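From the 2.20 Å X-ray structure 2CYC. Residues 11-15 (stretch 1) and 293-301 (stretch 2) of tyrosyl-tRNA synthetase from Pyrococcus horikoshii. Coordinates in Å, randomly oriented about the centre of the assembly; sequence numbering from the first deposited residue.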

# COMPACT_ATOMS: atom_id res chain seq x y z
N LEU A 11 -8.03 -9.84 31.70
CA LEU A 11 -8.48 -11.20 31.41
C LEU A 11 -9.97 -11.51 31.56
O LEU A 11 -10.47 -12.41 30.89
N LYS A 12 -10.68 -10.76 32.39
CA LYS A 12 -12.10 -11.06 32.59
C LYS A 12 -12.97 -10.98 31.34
O LYS A 12 -12.71 -10.17 30.43
N LYS A 13 -13.99 -11.83 31.29
CA LYS A 13 -14.91 -11.87 30.16
C LYS A 13 -15.45 -10.48 29.93
O LYS A 13 -15.63 -9.72 30.87
N PRO A 14 -15.81 -10.16 28.68
CA PRO A 14 -15.75 -11.00 27.48
C PRO A 14 -14.39 -11.31 26.83
O PRO A 14 -14.35 -11.78 25.70
N THR A 15 -13.29 -11.06 27.52
CA THR A 15 -11.99 -11.39 26.92
C THR A 15 -12.00 -12.88 26.58
O THR A 15 -12.45 -13.70 27.38
N VAL A 293 -26.59 -14.52 27.38
CA VAL A 293 -26.76 -14.63 28.83
C VAL A 293 -25.38 -14.76 29.48
O VAL A 293 -25.09 -14.11 30.48
N GLU A 294 -24.52 -15.59 28.91
CA GLU A 294 -23.20 -15.78 29.48
C GLU A 294 -22.31 -14.54 29.42
O GLU A 294 -21.71 -14.18 30.42
N TYR A 295 -22.23 -13.90 28.26
CA TYR A 295 -21.35 -12.75 28.09
C TYR A 295 -21.89 -11.36 28.45
O TYR A 295 -21.11 -10.44 28.65
N ILE A 296 -23.20 -11.21 28.52
CA ILE A 296 -23.77 -9.92 28.89
C ILE A 296 -24.26 -9.98 30.34
O ILE A 296 -23.69 -9.35 31.23
N ILE A 297 -25.31 -10.77 30.57
CA ILE A 297 -25.90 -10.88 31.90
C ILE A 297 -24.94 -11.36 33.00
O ILE A 297 -24.95 -10.81 34.11
N PHE A 298 -24.12 -12.36 32.72
CA PHE A 298 -23.16 -12.84 33.71
C PHE A 298 -21.75 -12.38 33.38
O PHE A 298 -20.78 -13.11 33.60
N ARG A 299 -21.64 -11.18 32.83
CA ARG A 299 -20.35 -10.62 32.50
C ARG A 299 -19.53 -10.62 33.78
O ARG A 299 -18.36 -10.99 33.78
N GLU A 300 -20.16 -10.21 34.86
CA GLU A 300 -19.51 -10.19 36.16
C GLU A 300 -20.33 -11.03 37.12
O GLU A 300 -21.47 -10.71 37.42
N GLU A 301 -19.74 -12.12 37.59
CA GLU A 301 -20.43 -12.98 38.54
C GLU A 301 -19.55 -13.24 39.76
O GLU A 301 -18.33 -13.12 39.70

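Along stretch 2, the side chains of Val 293, Ile 296 and Ile 297 take no part in the contact, which falls to Glu 294, Tyr 295, Arg 299 and Glu 300. Glu 294 (chi1 t, chi2 t) leaves its backbone sideways, but its extended chain brings OE1 to 3.6 Å from Lys 13 CE. The charges themselves stay farther apart, Lys 13 NZ to Glu 294 OE1 being 4.5 Å, beyond a salt bridge. Tyr 295 (chi1 m) swings its ring against two neighbours, both oblique to it: its CE1 lies 3.8 Å from Lys 13 CE, and its CD1 lies 3.9 Å from CB of Pro 14, which follows a cis peptide bond. Lys 13 (m, t, t, p), pointing toward stretch 2, thus offers aliphatic carbon to the ring.

Arg 299 (t, t, p) lays its CG 3.8 Å from Lys 13 O and its CD 4.3 Å from Pro 14 CD. One water links Lys 13 and Arg 299, its oxygen donating to Lys 13 O (2.6 Å) and accepting from Arg 299 NH1 (2.7 Å). Glu 300 (m, t) starts sideways, but its end comes nearer, so that OE1 accepts a 2.7 Å hydrogen bond from Lys 12 NZ, within a salt bridge. Lys 12 (p, t, m, t), pointing toward stretch 2, places NZ only 4.1 Å from Arg 299 NH1; Glu 300 OE1, in a salt bridge with Arg 299 NH1 at 3.3 Å but well out of the guanidinium plane, so by charge alone, sits near both positive groups.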

# COMPACT_ATOMS: atom_id res chain seq x y z
CB LEU A 11 -7.68 -12.18 32.29
CG LEU A 11 -6.29 -12.60 31.81
CD1 LEU A 11 -6.43 -13.60 30.68
CD2 LEU A 11 -5.48 -11.39 31.35
CB LYS A 12 -12.68 -10.15 33.67
CG LYS A 12 -12.53 -8.68 33.39
CD LYS A 12 -13.13 -7.82 34.52
CE LYS A 12 -14.65 -7.92 34.58
NZ LYS A 12 -15.24 -6.78 35.33
CB LYS A 13 -16.07 -12.84 30.43
CG LYS A 13 -15.65 -14.29 30.37
CD LYS A 13 -16.84 -15.23 30.49
CE LYS A 13 -16.51 -16.59 29.86
NZ LYS A 13 -15.21 -17.14 30.34
CB PRO A 14 -16.69 -10.28 26.52
CG PRO A 14 -16.38 -8.84 26.83
CD PRO A 14 -16.34 -8.82 28.35
CB THR A 15 -10.83 -11.15 27.89
OG1 THR A 15 -10.67 -9.74 28.12
CG2 THR A 15 -9.53 -11.72 27.32
CB VAL A 293 -27.60 -15.88 29.22
CG1 VAL A 293 -27.50 -16.13 30.72
CG2 VAL A 293 -29.06 -15.69 28.84
CB GLU A 294 -22.47 -16.93 28.78
CG GLU A 294 -21.10 -17.19 29.42
CD GLU A 294 -20.37 -18.37 28.82
OE1 GLU A 294 -19.32 -18.75 29.37
OE2 GLU A 294 -20.84 -18.90 27.79
CB TYR A 295 -20.81 -12.75 26.66
CG TYR A 295 -19.84 -13.88 26.46
CD1 TYR A 295 -18.50 -13.75 26.82
CD2 TYR A 295 -20.27 -15.12 25.96
CE1 TYR A 295 -17.61 -14.82 26.70
CE2 TYR A 295 -19.39 -16.20 25.84
CZ TYR A 295 -18.06 -16.04 26.21
OH TYR A 295 -17.19 -17.10 26.09
CB ILE A 296 -24.94 -9.51 27.95
CG1 ILE A 296 -24.42 -9.38 26.51
CG2 ILE A 296 -25.54 -8.18 28.41
CD1 ILE A 296 -25.47 -8.89 25.50
CB ILE A 297 -27.16 -11.77 31.84
CG1 ILE A 297 -28.16 -11.15 30.86
CG2 ILE A 297 -27.78 -11.92 33.24
CD1 ILE A 297 -29.44 -11.95 30.63
CB PHE A 298 -23.19 -14.38 33.82
CG PHE A 298 -24.46 -14.90 34.43
CD1 PHE A 298 -25.55 -15.22 33.63
CD2 PHE A 298 -24.60 -14.97 35.81
CE1 PHE A 298 -26.76 -15.59 34.19
CE2 PHE A 298 -25.81 -15.34 36.39
CZ PHE A 298 -26.89 -15.65 35.58
CB ARG A 299 -20.48 -9.20 31.98
CG ARG A 299 -19.15 -8.57 31.65
CD ARG A 299 -19.37 -7.27 30.96
NE ARG A 299 -19.91 -6.25 31.85
CZ ARG A 299 -19.16 -5.41 32.55
NH1 ARG A 299 -17.84 -5.47 32.47
NH2 ARG A 299 -19.74 -4.49 33.31
CB GLU A 300 -19.40 -8.76 36.68
CG GLU A 300 -18.63 -7.82 35.75
CD GLU A 300 -18.32 -6.49 36.40
OE1 GLU A 300 -17.66 -5.64 35.75
OE2 GLU A 300 -18.72 -6.28 37.56
CB GLU A 301 -20.86 -14.30 37.86
CG GLU A 301 -19.80 -14.99 37.02
CD GLU A 301 -20.37 -16.11 36.15
OE1 GLU A 301 -21.02 -17.02 36.69
OE2 GLU A 301 -20.16 -16.07 34.92
O HOH W 1 -16.00 -7.24 31.48